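Local atomic coordinates of Tll1590 protein (Thermosynechococcus elongatus, PDB entry 6LDQ), a protein that belongs to the glycosyltransferases of the GT-B clan and contains a glycosyl transferase 4-like domain, with helices packed around a mostly parallel beta-sheet. Residues Ile171-Ser174 and Pro175-Ala179; Gly117-Gly120 and Trp121-Gln125. All blocks are in the same frame, centred on the assembly; numbering follows the deposited sequence.

Overall arrangement
From the N terminus, the chain first reaches contact 2, which lies within helix 113-126. This helix connects strands 108-112 and 130-134, neighbours in the mostly parallel sheet. After helix 153-166 comes contact 1, where strand 169-172 ends and helix 175-185 begins; that helix leads on to strand 191-193. Both contacts join residues a few positions apart, so each closes just a short turn, and they follow in series without nesting or crossing. The centres of contact 1 and contact 2 are about 22 Å apart, and the nearest atoms of contact 1 and contact 2 about 11 Å. Contact 2 ties successive helical turns in one beta-alpha-beta unit, and contact 1 the strand-to-helix turn of another.

Contact 1: residues Ile171-Ser174 and Pro175-Ala179; sequences IVTS and PQEEA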
# COMPACT_ATOMS: atom_id res chain seq x y z
N ILE A 171 -9.51 1.32 1.80
CA ILE A 171 -9.77 1.00 3.20
C ILE A 171 -9.71 2.28 4.03
O ILE A 171 -8.77 3.08 3.91
CB ILE A 171 -8.76 -0.05 3.70
CG1 ILE A 171 -9.09 -1.41 3.06
CG2 ILE A 171 -8.81 -0.16 5.22
CD1 ILE A 171 -7.94 -2.08 2.35
N VAL A 172 -10.76 2.51 4.83
CA VAL A 172 -10.79 3.60 5.80
C VAL A 172 -10.67 2.99 7.19
O VAL A 172 -11.12 1.86 7.43
CB VAL A 172 -12.08 4.43 5.67
CG1 VAL A 172 -12.05 5.24 4.38
CG2 VAL A 172 -13.29 3.52 5.70
N THR A 173 -10.08 3.73 8.11
CA THR A 173 -9.81 3.18 9.44
C THR A 173 -10.76 3.69 10.51
O THR A 173 -10.64 3.27 11.66
CB THR A 173 -8.35 3.44 9.85
OG1 THR A 173 -8.16 4.82 10.15
CG2 THR A 173 -7.39 3.03 8.75
N SER A 174 -11.70 4.55 10.17
CA SER A 174 -12.71 5.00 11.12
C SER A 174 -13.84 5.64 10.35
O SER A 174 -13.63 6.12 9.23
CB SER A 174 -12.13 5.99 12.13
OG SER A 174 -11.65 7.15 11.48
N PRO A 175 -15.06 5.64 10.90
CA PRO A 175 -16.14 6.36 10.21
C PRO A 175 -15.82 7.82 9.99
O PRO A 175 -16.20 8.38 8.96
CB PRO A 175 -17.32 6.16 11.16
CG PRO A 175 -17.03 4.84 11.79
CD PRO A 175 -15.56 4.90 12.06
N GLN A 176 -15.10 8.45 10.92
CA GLN A 176 -14.84 9.88 10.81
C GLN A 176 -14.01 10.18 9.57
O GLN A 176 -14.28 11.15 8.85
CB GLN A 176 -14.17 10.38 12.09
CG GLN A 176 -13.83 11.86 12.12
CD GLN A 176 -14.97 12.74 11.62
OE1 GLN A 176 -16.14 12.55 11.96
NE2 GLN A 176 -14.62 13.71 10.77
N GLU A 177 -13.01 9.33 9.28
CA GLU A 177 -12.22 9.54 8.06
C GLU A 177 -13.01 9.18 6.81
O GLU A 177 -12.83 9.82 5.76
CB GLU A 177 -10.91 8.76 8.16
CG GLU A 177 -10.14 9.11 9.44
CD GLU A 177 -8.62 8.90 9.38
OE1 GLU A 177 -8.12 8.10 8.55
OE2 GLU A 177 -7.92 9.53 10.20
N GLU A 178 -13.91 8.19 6.88
CA GLU A 178 -14.85 7.96 5.79
C GLU A 178 -15.74 9.18 5.57
O GLU A 178 -16.06 9.54 4.43
CB GLU A 178 -15.73 6.74 6.08
CG GLU A 178 -15.99 5.87 4.86
CD GLU A 178 -17.07 6.44 3.99
OE1 GLU A 178 -17.84 7.25 4.52
OE2 GLU A 178 -17.16 6.08 2.80
N ALA A 179 -16.18 9.80 6.66
CA ALA A 179 -17.03 10.98 6.52
C ALA A 179 -16.25 12.11 5.86
O ALA A 179 -16.76 12.79 4.97
CB ALA A 179 -17.55 11.41 7.88
O HOH W 1 -8.79 5.91 7.53
O HOH W 2 -6.00 6.24 9.96
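S174 and E178 open the helix that starts at P175: the amide N of E178 bonds to S174 O at 3.1 Å. The next bond of the series runs from A179 N to P175 O, 2.7 Å. S174 is the N-cap. Its hydroxyl sits between the backbone N and the carbonyl carbon (chi1 61°), which brings OG over the first turn to accept a weak bond from E177 N at 3.4 Å. The same OG lies 3.2 Å from E177 CG, where that side chain turns back toward T173, just past the end of the strand. The junction is the strand-to-helix turn of a beta-alpha-beta unit in this glycosyl transferase 4-like domain, running from strand 169-172 through helix 175-185 to strand 191-193. Beyond CG, E177 is extended, and OE1 arrives opposite T173 OG1 across 3.6 Å, a gap spanned by two waters. One water takes hydrogens from both T173 N and T173 OG1 and gives one to E177 OE1; the other donates to both oxygens. S137 N also bonds to OE1, so OE1 takes hydrogen bonds from one backbone amide and two waters. On the strand, V172 presses CG2 against the aliphatic part of E178, 3.7 Å from its CG, while L181 and L193 also touch the valine. The E178 chain then bends away at CG, carrying OE2 to a salt bridge with R182 NE and a hydrogen bond with T191 OG1.

Contact 2: residues Gly117-Gly120 and Trp121-Gln125; sequences GWVG and WQLRQ
W118 receives W121 and Q122 over the same face of its indole. The setting is helix 113-126, which links two parallel strands in a beta-alpha-beta unit of the glycosyl transferase 4-like domain. W121 turns an edge toward that face in an offset edge-to-face pair: its six-membered ring and the five-membered ring of W118 have centroids 5.2 Å apart, with the planes at 68°. The closest atoms are W118 NE1 and W121 CZ3, at 3.5 Å, and NE1 lies in the plane of the W121 ring. Q122 meets the other half of the indole. Its CG stands 3.6 Å from the centroid of the six-membered ring of W118, 11° off the ring normal, in a CH-pi contact. This position follows from chi1 of -77°, which sets CG beside the backbone N and lets the two side chains run alongside each other; the amide plane is only modestly inclined to the indole.

The helical backbone fixes this spacing. W121 N bonds to G117 O at 2.6 Å, and Q122 N to W118 O at 2.8 Å, which puts W121 three and Q122 four residues on from W118, so both side chains emerge about one turn along from it. Further out, F87 forms an edge-to-face pair with W118, L90 and V159 also touch that indole, and W121 packs on W131 and A162. Helix 113-126 thus touches helices 90-104 and 153-166 as well as strand 130-134. V119 and L123 face the first of these helices, meeting V94 and F97 respectively. L123 N is bonded to V119 O, and the two side chains run the same way, bringing V119 CG1 within 3.7 Å of L123 CD1.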
# COMPACT_ATOMS: atom_id res chain seq x y z
N GLY A 117 -0.03 5.70 -2.72
CA GLY A 117 -1.11 5.48 -3.67
C GLY A 117 -0.83 6.03 -5.05
O GLY A 117 -1.25 5.44 -6.05
N TRP A 118 -0.17 7.19 -5.13
CA TRP A 118 0.38 7.66 -6.39
C TRP A 118 1.22 6.57 -7.05
O TRP A 118 1.11 6.30 -8.26
CB TRP A 118 1.22 8.91 -6.13
CG TRP A 118 1.54 9.67 -7.37
CD1 TRP A 118 0.77 10.64 -7.96
CD2 TRP A 118 2.69 9.52 -8.19
NE1 TRP A 118 1.39 11.10 -9.09
CE2 TRP A 118 2.57 10.42 -9.26
CE3 TRP A 118 3.82 8.68 -8.13
CZ2 TRP A 118 3.54 10.54 -10.26
CZ3 TRP A 118 4.79 8.80 -9.12
CH2 TRP A 118 4.65 9.73 -10.17
N VAL A 119 2.08 5.93 -6.27
CA VAL A 119 2.87 4.82 -6.82
C VAL A 119 1.94 3.74 -7.34
O VAL A 119 2.09 3.26 -8.48
CB VAL A 119 3.85 4.29 -5.75
CG1 VAL A 119 4.52 2.99 -6.21
CG2 VAL A 119 4.90 5.35 -5.40
N GLY A 120 0.92 3.38 -6.55
CA GLY A 120 -0.04 2.39 -7.02
C GLY A 120 -0.77 2.84 -8.27
O GLY A 120 -0.94 2.08 -9.22
N TRP A 121 -1.18 4.12 -8.29
CA TRP A 121 -1.85 4.67 -9.47
C TRP A 121 -0.97 4.57 -10.72
O TRP A 121 -1.45 4.21 -11.80
CB TRP A 121 -2.22 6.12 -9.18
CG TRP A 121 -2.81 6.83 -10.31
CD1 TRP A 121 -3.87 6.44 -11.07
CD2 TRP A 121 -2.38 8.09 -10.82
NE1 TRP A 121 -4.13 7.39 -12.03
CE2 TRP A 121 -3.23 8.42 -11.90
CE3 TRP A 121 -1.36 8.98 -10.47
CZ2 TRP A 121 -3.08 9.59 -12.64
CZ3 TRP A 121 -1.21 10.14 -11.20
CH2 TRP A 121 -2.08 10.43 -12.27
N GLN A 122 0.31 4.95 -10.61
CA GLN A 122 1.22 4.83 -11.75
C GLN A 122 1.38 3.37 -12.18
O GLN A 122 1.38 3.06 -13.38
CB GLN A 122 2.58 5.44 -11.40
CG GLN A 122 2.59 6.95 -11.43
CD GLN A 122 2.53 7.45 -12.85
OE1 GLN A 122 3.23 6.93 -13.71
NE2 GLN A 122 1.68 8.44 -13.10
N LEU A 123 1.51 2.47 -11.21
CA LEU A 123 1.64 1.06 -11.56
C LEU A 123 0.38 0.53 -12.25
O LEU A 123 0.47 -0.16 -13.27
CB LEU A 123 1.98 0.26 -10.31
CG LEU A 123 3.39 0.54 -9.76
CD1 LEU A 123 3.55 0.09 -8.32
CD2 LEU A 123 4.46 -0.09 -10.64
N ARG A 124 -0.80 0.87 -11.71
CA ARG A 124 -2.04 0.35 -12.28
C ARG A 124 -2.25 0.83 -13.71
O ARG A 124 -2.94 0.16 -14.49
CB ARG A 124 -3.24 0.74 -11.40
CG ARG A 124 -4.56 0.02 -11.71
CD ARG A 124 -4.45 -1.51 -11.59
NE ARG A 124 -5.65 -2.19 -12.08
CZ ARG A 124 -5.95 -2.37 -13.37
NH1 ARG A 124 -5.13 -1.91 -14.32
NH2 ARG A 124 -7.06 -2.98 -13.72
N GLN A 125 -1.66 1.98 -14.09
CA GLN A 125 -1.80 2.43 -15.47
C GLN A 125 -1.03 1.55 -16.44
O GLN A 125 -1.32 1.56 -17.64
CB GLN A 125 -1.32 3.87 -15.63
CG GLN A 125 -2.15 4.89 -14.90
CD GLN A 125 -1.58 6.29 -15.05
OE1 GLN A 125 -1.20 6.70 -16.15
NE2 GLN A 125 -1.50 7.03 -13.95